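Beta-glucanase (Clostridium thermocellum, PDB 3WVJ) hydrolyses mixed-linkage beta-1,3-1,4-glucans such as lichenan as an endo-acting glycoside hydrolase of family 16, built on a beta-jellyroll fold. Local coordinates at residues Gly75-Arg80 with Val211-Asn216; Ile48-Arg53 with Pro203-Tyr208; Gln144-Tyr149 with Glu207-Lys212. All coordinates share one frame; numbering follows the deposited sequence.

All three contacts end on strand 204-214, the last strand of the chain. From the N terminus, 48-53 comes first and waits for 203-208 to complete contact 2; 75-80 follows and meets 211-216 in contact 1. The loops closed by contacts 1 and 2 therefore cross. The third opening segment, 144-149, comes back to 207-212 in contact 3, overlapping contact 2 at E207 and Y208 and contact 1 at V211 and K212. In space, strand 46-53 borders one edge of strand 204-214 and strand 75-82 the other, with strand 147-154 one step further out, so contact 3 reaches across strand 75-82.

Contact 1 of 3, residues Gly75-Arg80 with Val211-Asn216; sequences GYYEVR and VKYYPN
Y77 and Y213 make the main side-chain pair here, a T-shaped one. The edge of Y213 points at the face of Y77, with CD1 of Y213 standing 3.6 Å above the centre of the Y77 ring; the centroids are 5.0 Å apart and the planes meet at 65°. Both rings lean toward the G75-P215 end, but by different torsions because the strands are antiparallel: CG of Y213 is trans to its backbone N (160°), while CG of Y77 sits next to its own N (-67°). Their hydroxyls bond to backbone carbonyls just before strand 75-82, Y77 OH to G73 O and Y213 OH to Y74 O. On the same face V79 CG2 meets V211 CG2 at 4.1 Å.

The other face carries Y76, E78, K212 and Y214, and its tyrosines lean the opposite way. Y76 and Y214 run alongside each other and touch edge against edge, CD2 to CD2 at 3.7 Å. Y76 OH donates to E78 OE1 at 2.6 Å, and OE1 accepts with the lone pair that points away from OE2, while OE2 bonds to Y210 OH. K212 leaves the strand pair: its NZ stays 5.5 Å from E78 OE2, too far for a salt bridge, and makes a cation-pi contact with Y210.

Underneath, Y76 and Y214 exchange two backbone hydrogen bonds, as do E78 and K212; Y76 N to Y214 O measures 2.7 Å. The Y77 and V79 face packs on strands 89-97 and 179-187, so this antiparallel pair belongs to one layer of the two-layered beta-jellyroll of family 16.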
loop_
_atom_site.group_PDB
_atom_site.type_symbol
_atom_site.label_atom_id
_atom_site.label_comp_id
_atom_site.label_asym_id
_atom_site.label_seq_id
_atom_site.Cartn_x
_atom_site.Cartn_y
_atom_site.Cartn_z
ATOM N N GLY A 75 1.879 -7.335 -14.898
ATOM C CA GLY A 75 2.360 -8.516 -14.178
ATOM C C GLY A 75 1.690 -8.669 -12.818
ATOM O O GLY A 75 0.715 -7.954 -12.508
ATOM N N TYR A 76 2.243 -9.588 -12.008
ATOM C CA TYR A 76 1.648 -9.990 -10.714
ATOM C C TYR A 76 2.443 -9.443 -9.540
ATOM O O TYR A 76 3.674 -9.682 -9.420
ATOM C CB TYR A 76 1.476 -11.519 -10.591
ATOM C CG TYR A 76 0.863 -11.938 -9.270
ATOM C CD1 TYR A 76 -0.450 -11.516 -8.890
ATOM C CD2 TYR A 76 1.597 -12.696 -8.371
ATOM C CE1 TYR A 76 -0.993 -11.892 -7.677
ATOM C CE2 TYR A 76 1.063 -13.071 -7.156
ATOM C CZ TYR A 76 -0.217 -12.672 -6.801
ATOM O OH TYR A 76 -0.697 -13.087 -5.547
ATOM N N TYR A 77 1.730 -8.681 -8.699
ATOM C CA TYR A 77 2.317 -8.004 -7.553
ATOM C C TYR A 77 1.811 -8.712 -6.298
ATOM O O TYR A 77 0.593 -8.947 -6.149
ATOM C CB TYR A 77 1.908 -6.540 -7.506
ATOM C CG TYR A 77 2.436 -5.659 -8.621
ATOM C CD1 TYR A 77 3.396 -4.654 -8.351
ATOM C CD2 TYR A 77 1.975 -5.811 -9.928
ATOM C CE1 TYR A 77 3.864 -3.832 -9.372
ATOM C CE2 TYR A 77 2.401 -4.993 -10.945
ATOM C CZ TYR A 77 3.350 -4.010 -10.674
ATOM O OH TYR A 77 3.749 -3.192 -11.686
ATOM N N GLU A 78 2.727 -9.077 -5.399
ATOM C CA GLU A 78 2.252 -9.717 -4.175
ATOM C C GLU A 78 2.931 -9.193 -2.940
ATOM O O GLU A 78 4.145 -9.029 -2.924
ATOM C CB GLU A 78 2.422 -11.228 -4.273
ATOM C CG GLU A 78 1.814 -11.974 -3.115
ATOM C CD GLU A 78 1.965 -13.469 -3.268
ATOM O OE1 GLU A 78 1.113 -14.087 -3.953
ATOM O OE2 GLU A 78 2.904 -14.038 -2.694
ATOM N N VAL A 79 2.144 -8.957 -1.906
ATOM C CA VAL A 79 2.662 -8.575 -0.617
ATOM C C VAL A 79 2.242 -9.647 0.391
ATOM O O VAL A 79 1.165 -10.214 0.267
ATOM C CB VAL A 79 2.131 -7.160 -0.223
ATOM C CG1 VAL A 79 0.588 -7.130 -0.017
ATOM C CG2 VAL A 79 2.856 -6.633 0.993
ATOM N N ARG A 80 3.064 -9.920 1.390
ATOM C CA ARG A 80 2.643 -10.648 2.585
ATOM C C ARG A 80 2.774 -9.678 3.770
ATOM O O ARG A 80 3.848 -9.091 3.969
ATOM C CB ARG A 80 3.494 -11.919 2.812
ATOM C CG ARG A 80 3.274 -12.562 4.194
ATOM C CD ARG A 80 4.093 -13.862 4.342
ATOM N NE ARG A 80 3.140 -14.906 4.058
ATOM C CZ ARG A 80 2.434 -15.563 4.960
ATOM N NH1 ARG A 80 2.663 -15.436 6.262
ATOM N NH2 ARG A 80 1.517 -16.394 4.530
ATOM N N VAL A 211 7.580 -8.348 -0.550
ATOM C CA VAL A 211 6.936 -7.817 -1.737
ATOM C C VAL A 211 7.637 -8.538 -2.895
ATOM O O VAL A 211 8.902 -8.673 -2.919
ATOM C CB VAL A 211 7.204 -6.325 -1.830
ATOM C CG1 VAL A 211 7.027 -5.833 -3.255
ATOM C CG2 VAL A 211 6.316 -5.568 -0.878
ATOM N N LYS A 212 6.824 -9.082 -3.801
ATOM C CA LYS A 212 7.289 -9.813 -4.982
ATOM C C LYS A 212 6.547 -9.321 -6.209
ATOM O O LYS A 212 5.331 -8.972 -6.162
ATOM C CB LYS A 212 7.099 -11.318 -4.810
ATOM C CG LYS A 212 7.954 -11.912 -3.711
ATOM C CD LYS A 212 7.497 -13.298 -3.291
ATOM C CE LYS A 212 8.535 -13.928 -2.377
ATOM N NZ LYS A 212 8.163 -15.331 -2.032
ATOM N N TYR A 213 7.292 -9.204 -7.294
ATOM C CA TYR A 213 6.707 -8.914 -8.608
ATOM C C TYR A 213 7.152 -9.965 -9.644
ATOM O O TYR A 213 8.364 -10.314 -9.758
ATOM C CB TYR A 213 7.022 -7.470 -9.040
ATOM C CG TYR A 213 6.885 -7.204 -10.549
ATOM C CD1 TYR A 213 5.676 -6.737 -11.084
ATOM C CD2 TYR A 213 7.969 -7.407 -11.432
ATOM C CE1 TYR A 213 5.541 -6.478 -12.435
ATOM C CE2 TYR A 213 7.831 -7.156 -12.779
ATOM C CZ TYR A 213 6.620 -6.680 -13.253
ATOM O OH TYR A 213 6.443 -6.462 -14.570
ATOM N N TYR A 214 6.158 -10.514 -10.332
ATOM C CA TYR A 214 6.377 -11.473 -11.389
ATOM C C TYR A 214 5.817 -10.907 -12.702
ATOM O O TYR A 214 4.607 -10.666 -12.820
ATOM C CB TYR A 214 5.718 -12.808 -11.066
ATOM C CG TYR A 214 6.090 -13.408 -9.737
ATOM C CD1 TYR A 214 7.306 -14.123 -9.563
ATOM C CD2 TYR A 214 5.226 -13.300 -8.653
ATOM C CE1 TYR A 214 7.648 -14.677 -8.333
ATOM C CE2 TYR A 214 5.542 -13.862 -7.422
ATOM C CZ TYR A 214 6.742 -14.553 -7.267
ATOM O OH TYR A 214 7.028 -15.092 -6.031
ATOM N N PRO A 215 6.696 -10.689 -13.692
ATOM C CA PRO A 215 6.260 -10.072 -14.927
ATOM C C PRO A 215 5.407 -11.024 -15.739
ATOM O O PRO A 215 4.670 -10.592 -16.610
ATOM C CB PRO A 215 7.570 -9.788 -15.660
ATOM C CG PRO A 215 8.677 -10.215 -14.755
ATOM C CD PRO A 215 8.097 -11.145 -13.760
ATOM N N ASN A 216 5.464 -12.310 -15.425
ATOM C CA ASN A 216 4.887 -13.339 -16.279
ATOM C C ASN A 216 3.700 -14.064 -15.654
ATOM O O ASN A 216 2.670 -14.239 -16.289
ATOM C CB ASN A 216 5.947 -14.383 -16.515
ATOM C CG ASN A 216 6.399 -15.009 -15.204
ATOM O OD1 ASN A 216 6.922 -14.316 -14.300
ATOM N ND2 ASN A 216 6.124 -16.306 -15.052
#

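Contact 2 of 3, residues Ile48-Arg53 with Pro203-Tyr208; sequences ILTLDR and PLQAEY
T50 and Q205 are a non-hydrogen-bonded pair of the two strands, yet their side chains are bonded: Q205 NE2 donates to T50 OG1 at 3.3 Å. The bond is bent, 148° at the hydrogen, and OG1 lies 21° out of the amide plane. A nearly eclipsed first torsion of -25° starts the Q205 chain, which then runs out extended, and the same NE2 rests 3.5 Å from I48 CG2.

The neighbouring residues form the hydrogen-bonded pairs. L49 N gives to A206 O at 2.9 Å and A206 N returns to L49 O at 3.1 Å; L51 and L204 do the same, with L51 N to L204 O at 2.9 Å and L204 N to L51 O at 3.0 Å. This is regular antiparallel pairing between strands of the jellyroll, and 46-53 uses its other edge too: the backbones of I48 and T50 bond to T41 and Q39. On the L49 face, L49 CD1 packs 3.8 Å from Y208 CE2, while the Y208 hydroxyl is taken up by S92 O. On the T50 face, I48 CD1 lies 4.0 Å from E207 OE2. Past the pairing, R53 N makes a weak bond to D52 OD1.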
loop_
_atom_site.group_PDB
_atom_site.type_symbol
_atom_site.label_atom_id
_atom_site.label_comp_id
_atom_site.label_asym_id
_atom_site.label_seq_id
_atom_site.Cartn_x
_atom_site.Cartn_y
_atom_site.Cartn_z
ATOM N N ILE A 48 8.452 -2.643 9.475
ATOM C CA ILE A 48 7.393 -2.139 10.364
ATOM C C ILE A 48 7.132 -0.663 9.995
ATOM O O ILE A 48 8.070 0.102 9.810
ATOM C CB ILE A 48 7.806 -2.347 11.817
ATOM C CG1 ILE A 48 8.031 -3.830 11.985
ATOM C CG2 ILE A 48 6.717 -1.913 12.767
ATOM C CD1 ILE A 48 7.712 -4.301 13.353
ATOM N N LEU A 49 5.862 -0.305 9.765
ATOM C CA LEU A 49 5.484 1.076 9.665
ATOM C C LEU A 49 4.805 1.442 10.959
ATOM O O LEU A 49 3.906 0.726 11.413
ATOM C CB LEU A 49 4.459 1.307 8.506
ATOM C CG LEU A 49 4.947 0.967 7.103
ATOM C CD1 LEU A 49 3.799 1.358 6.129
ATOM C CD2 LEU A 49 6.190 1.761 6.757
ATOM N N THR A 50 5.252 2.528 11.586
ATOM C CA THR A 50 4.712 2.911 12.901
ATOM C C THR A 50 4.141 4.307 12.830
ATOM O O THR A 50 4.853 5.254 12.501
ATOM C CB THR A 50 5.763 2.828 14.029
ATOM O OG1 THR A 50 6.314 1.505 14.050
ATOM C CG2 THR A 50 5.122 3.101 15.384
ATOM N N LEU A 51 2.843 4.392 13.089
ATOM C CA LEU A 51 2.114 5.640 13.200
ATOM C C LEU A 51 2.192 6.010 14.661
ATOM O O LEU A 51 1.887 5.206 15.570
ATOM C CB LEU A 51 0.690 5.427 12.829
ATOM C CG LEU A 51 -0.338 6.500 13.218
ATOM C CD1 LEU A 51 0.072 7.831 12.642
ATOM C CD2 LEU A 51 -1.712 6.125 12.684
ATOM N N ASP A 52 2.649 7.219 14.891
ATOM C CA ASP A 52 2.926 7.703 16.225
ATOM C C ASP A 52 2.714 9.208 16.236
ATOM O O ASP A 52 2.630 9.874 15.174
ATOM C CB ASP A 52 4.337 7.290 16.667
ATOM C CG ASP A 52 4.512 7.327 18.184
ATOM O OD1 ASP A 52 3.558 7.489 18.984
ATOM O OD2 ASP A 52 5.652 7.224 18.607
ATOM N N ARG A 53 2.534 9.737 17.426
ATOM C CA ARG A 53 2.375 11.136 17.605
ATOM C C ARG A 53 3.642 11.811 17.142
ATOM O O ARG A 53 4.735 11.220 17.216
ATOM C CB ARG A 53 2.128 11.429 19.085
ATOM C CG ARG A 53 1.596 12.837 19.371
ATOM C CD ARG A 53 0.623 12.825 20.529
ATOM N NE ARG A 53 -0.554 12.064 20.113
ATOM C CZ ARG A 53 -1.309 11.317 20.923
ATOM N NH1 ARG A 53 -1.033 11.224 22.224
ATOM N NH2 ARG A 53 -2.350 10.660 20.420
ATOM N N PRO A 203 1.173 4.045 19.861
ATOM C CA PRO A 203 1.637 3.784 18.491
ATOM C C PRO A 203 0.684 2.771 17.897
ATOM O O PRO A 203 -0.014 2.094 18.646
ATOM C CB PRO A 203 3.033 3.125 18.716
ATOM C CG PRO A 203 3.029 2.710 20.144
ATOM C CD PRO A 203 2.203 3.712 20.866
ATOM N N LEU A 204 0.667 2.667 16.581
ATOM C CA LEU A 204 -0.002 1.625 15.806
ATOM C C LEU A 204 1.021 1.185 14.749
ATOM O O LEU A 204 1.803 2.000 14.312
ATOM C CB LEU A 204 -1.192 2.229 15.043
ATOM C CG LEU A 204 -2.405 2.548 15.918
ATOM C CD1 LEU A 204 -3.507 3.315 15.177
ATOM C CD2 LEU A 204 -2.983 1.274 16.519
ATOM N N GLN A 205 0.987 -0.062 14.297
ATOM C CA GLN A 205 1.933 -0.531 13.281
ATOM C C GLN A 205 1.298 -1.529 12.342
ATOM O O GLN A 205 0.404 -2.282 12.712
ATOM C CB GLN A 205 3.175 -1.212 13.879
ATOM C CG GLN A 205 3.555 -0.813 15.284
ATOM C CD GLN A 205 4.680 -1.668 15.875
ATOM O OE1 GLN A 205 4.483 -2.844 16.171
ATOM N NE2 GLN A 205 5.894 -1.067 16.017
ATOM N N ALA A 206 1.804 -1.531 11.126
ATOM C CA ALA A 206 1.496 -2.523 10.127
ATOM C C ALA A 206 2.864 -3.166 9.854
ATOM O O ALA A 206 3.900 -2.496 9.859
ATOM C CB ALA A 206 0.970 -1.834 8.841
ATOM N N GLU A 207 2.839 -4.451 9.536
ATOM C CA GLU A 207 4.071 -5.230 9.349
ATOM C C GLU A 207 4.028 -5.970 8.027
ATOM O O GLU A 207 2.973 -6.424 7.565
ATOM C CB GLU A 207 4.224 -6.171 10.515
ATOM C CG GLU A 207 3.905 -5.559 11.870
ATOM C CD GLU A 207 4.292 -6.514 12.988
ATOM O OE1 GLU A 207 4.692 -7.642 12.669
ATOM O OE2 GLU A 207 4.233 -6.154 14.172
ATOM N N TYR A 208 5.169 -6.034 7.366
ATOM C CA TYR A 208 5.244 -6.598 6.016
ATOM C C TYR A 208 6.379 -7.597 6.024
ATOM O O TYR A 208 7.427 -7.268 6.505
ATOM C CB TYR A 208 5.536 -5.469 5.008
ATOM C CG TYR A 208 4.462 -4.351 4.989
ATOM C CD1 TYR A 208 3.517 -4.305 3.968
ATOM C CD2 TYR A 208 4.370 -3.384 6.007
ATOM C CE1 TYR A 208 2.539 -3.328 3.937
ATOM C CE2 TYR A 208 3.356 -2.426 6.014
ATOM C CZ TYR A 208 2.459 -2.390 4.937
ATOM O OH TYR A 208 1.433 -1.479 4.816
#

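Contact 3 of 3, residues Gln144-Tyr149 with Glu207-Lys212; sequences QDFHTY and EYEYVK
A classic beta bulge, in which E209 and Y210 both face R80, turns E209 to F146 and Y210 to T148. F146 meets two glutamates, one over a face and one at an edge. E209 approaches over one face of its ring: OE2 stands 3.4 Å above the plane, offset toward the rim, with CG of F146 its nearest atom at 3.5 Å, and carboxylate and ring planes are turned 51° apart. E207 comes instead to the ring edge, where its OE1 lies 3.3 Å from F146 CZ, near the ring plane; there the positive rim of the ring would suit a carboxylate oxygen better than its face does. A long, weak ion pair with R80 NH1 may balance some of the charge on E209. The backbone of F146 is tied down by D145 OD2, which accepts from F146 N at 2.8 Å.

With CG between its backbone N and carbonyl carbon (chi1 68°), Y210 brings its hydroxyl, the partner of E78, within 3.4 Å of T148 CG2. No hydrogen bond joins the two segments directly, because strand 75-82 runs between them: V79 and M81 pair with strand 147-154, R80 and K82 with strand 204-214, and the R80 side chain touches F146, T148 and Y210.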
loop_
_atom_site.group_PDB
_atom_site.type_symbol
_atom_site.label_atom_id
_atom_site.label_comp_id
_atom_site.label_asym_id
_atom_site.label_seq_id
_atom_site.Cartn_x
_atom_site.Cartn_y
_atom_site.Cartn_z
ATOM N N GLN A 144 -4.721 -10.124 12.356
ATOM C CA GLN A 144 -4.463 -11.125 13.375
ATOM C C GLN A 144 -3.213 -11.892 13.099
ATOM O O GLN A 144 -2.585 -12.360 14.027
ATOM C CB GLN A 144 -5.586 -12.149 13.478
ATOM C CG GLN A 144 -6.838 -11.735 14.235
ATOM C CD GLN A 144 -6.577 -11.088 15.585
ATOM O OE1 GLN A 144 -6.601 -11.764 16.602
ATOM N NE2 GLN A 144 -6.356 -9.760 15.596
ATOM N N ASP A 145 -2.897 -12.067 11.818
ATOM C CA ASP A 145 -1.707 -12.743 11.383
ATOM C C ASP A 145 -1.346 -12.292 9.965
ATOM O O ASP A 145 -2.034 -11.456 9.371
ATOM C CB ASP A 145 -1.874 -14.253 11.453
ATOM C CG ASP A 145 -0.572 -14.968 11.847
ATOM O OD1 ASP A 145 -0.661 -15.902 12.655
ATOM O OD2 ASP A 145 0.550 -14.604 11.387
ATOM N N PHE A 146 -0.256 -12.818 9.428
ATOM C CA PHE A 146 0.161 -12.387 8.115
ATOM C C PHE A 146 -0.636 -13.157 7.084
ATOM O O PHE A 146 -1.019 -14.294 7.352
ATOM C CB PHE A 146 1.674 -12.571 7.965
ATOM C CG PHE A 146 2.460 -11.637 8.821
ATOM C CD1 PHE A 146 2.952 -10.468 8.298
ATOM C CD2 PHE A 146 2.716 -11.945 10.164
ATOM C CE1 PHE A 146 3.663 -9.595 9.058
ATOM C CE2 PHE A 146 3.453 -11.079 10.943
ATOM C CZ PHE A 146 3.904 -9.895 10.384
ATOM N N HIS A 147 -0.916 -12.521 5.944
ATOM C CA HIS A 147 -1.561 -13.181 4.832
ATOM C C HIS A 147 -0.923 -12.637 3.618
ATOM O O HIS A 147 -0.228 -11.664 3.704
ATOM C CB HIS A 147 -3.047 -12.836 4.838
ATOM C CG HIS A 147 -3.830 -13.613 5.862
ATOM N ND1 HIS A 147 -4.021 -13.166 7.112
ATOM C CD2 HIS A 147 -4.458 -14.830 5.780
ATOM C CE1 HIS A 147 -4.758 -14.046 7.791
ATOM N NE2 HIS A 147 -5.021 -15.065 6.978
ATOM N N THR A 148 -1.139 -13.227 2.453
ATOM C CA THR A 148 -0.632 -12.587 1.243
ATOM C C THR A 148 -1.793 -12.023 0.439
ATOM O O THR A 148 -2.921 -12.543 0.515
ATOM C CB THR A 148 0.129 -13.546 0.348
ATOM O OG1 THR A 148 -0.850 -14.377 -0.268
ATOM C CG2 THR A 148 1.110 -14.389 1.153
ATOM N N TYR A 149 -1.508 -10.942 -0.287
ATOM C CA TYR A 149 -2.511 -10.164 -1.041
ATOM C C TYR A 149 -1.778 -9.734 -2.288
ATOM O O TYR A 149 -0.532 -9.572 -2.275
ATOM C CB TYR A 149 -2.952 -8.896 -0.305
ATOM C CG TYR A 149 -3.486 -9.148 1.086
ATOM C CD1 TYR A 149 -4.845 -9.430 1.296
ATOM C CD2 TYR A 149 -2.633 -9.148 2.180
ATOM C CE1 TYR A 149 -5.330 -9.684 2.571
ATOM C CE2 TYR A 149 -3.104 -9.395 3.429
ATOM C CZ TYR A 149 -4.453 -9.657 3.622
ATOM O OH TYR A 149 -4.913 -9.898 4.879
ATOM N N GLU A 207 2.839 -4.451 9.536
ATOM C CA GLU A 207 4.071 -5.230 9.349
ATOM C C GLU A 207 4.028 -5.970 8.027
ATOM O O GLU A 207 2.973 -6.424 7.565
ATOM C CB GLU A 207 4.224 -6.171 10.515
ATOM C CG GLU A 207 3.905 -5.559 11.870
ATOM C CD GLU A 207 4.292 -6.514 12.988
ATOM O OE1 GLU A 207 4.692 -7.642 12.669
ATOM O OE2 GLU A 207 4.233 -6.154 14.172
ATOM N N TYR A 208 5.169 -6.034 7.366
ATOM C CA TYR A 208 5.244 -6.598 6.016
ATOM C C TYR A 208 6.379 -7.597 6.024
ATOM O O TYR A 208 7.427 -7.268 6.505
ATOM C CB TYR A 208 5.536 -5.469 5.008
ATOM C CG TYR A 208 4.462 -4.351 4.989
ATOM C CD1 TYR A 208 3.517 -4.305 3.968
ATOM C CD2 TYR A 208 4.370 -3.384 6.007
ATOM C CE1 TYR A 208 2.539 -3.328 3.937
ATOM C CE2 TYR A 208 3.356 -2.426 6.014
ATOM C CZ TYR A 208 2.459 -2.390 4.937
ATOM O OH TYR A 208 1.433 -1.479 4.816
ATOM N N GLU A 209 6.210 -8.778 5.445
ATOM C CA GLU A 209 7.349 -9.720 5.344
ATOM C C GLU A 209 8.046 -9.651 4.006
ATOM O O GLU A 209 9.240 -9.871 3.930
ATOM C CB GLU A 209 6.918 -11.163 5.569
ATOM C CG GLU A 209 6.142 -11.415 6.844
ATOM C CD GLU A 209 5.963 -12.889 7.068
ATOM O OE1 GLU A 209 6.436 -13.659 6.187
ATOM O OE2 GLU A 209 5.420 -13.276 8.126
ATOM N N TYR A 210 7.277 -9.414 2.951
ATOM C CA TYR A 210 7.875 -9.345 1.609
ATOM C C TYR A 210 6.985 -8.591 0.609
ATOM O O TYR A 210 5.832 -8.260 0.900
ATOM C CB TYR A 210 8.238 -10.722 1.046
ATOM C CG TYR A 210 7.116 -11.708 0.680
ATOM C CD1 TYR A 210 6.212 -11.441 -0.364
ATOM C CD2 TYR A 210 7.008 -12.929 1.341
ATOM C CE1 TYR A 210 5.197 -12.337 -0.683
ATOM C CE2 TYR A 210 6.025 -13.833 1.008
ATOM C CZ TYR A 210 5.145 -13.533 -0.007
ATOM O OH TYR A 210 4.191 -14.439 -0.330
ATOM N N VAL A 211 7.580 -8.348 -0.550
ATOM C CA VAL A 211 6.936 -7.817 -1.737
ATOM C C VAL A 211 7.637 -8.538 -2.895
ATOM O O VAL A 211 8.902 -8.673 -2.919
ATOM C CB VAL A 211 7.204 -6.325 -1.830
ATOM C CG1 VAL A 211 7.027 -5.833 -3.255
ATOM C CG2 VAL A 211 6.316 -5.568 -0.878
ATOM N N LYS A 212 6.824 -9.082 -3.801
ATOM C CA LYS A 212 7.289 -9.813 -4.982
ATOM C C LYS A 212 6.547 -9.321 -6.209
ATOM O O LYS A 212 5.331 -8.972 -6.162
ATOM C CB LYS A 212 7.099 -11.318 -4.810
ATOM C CG LYS A 212 7.954 -11.912 -3.711
ATOM C CD LYS A 212 7.497 -13.298 -3.291
ATOM C CE LYS A 212 8.535 -13.928 -2.377
ATOM N NZ LYS A 212 8.163 -15.331 -2.032
#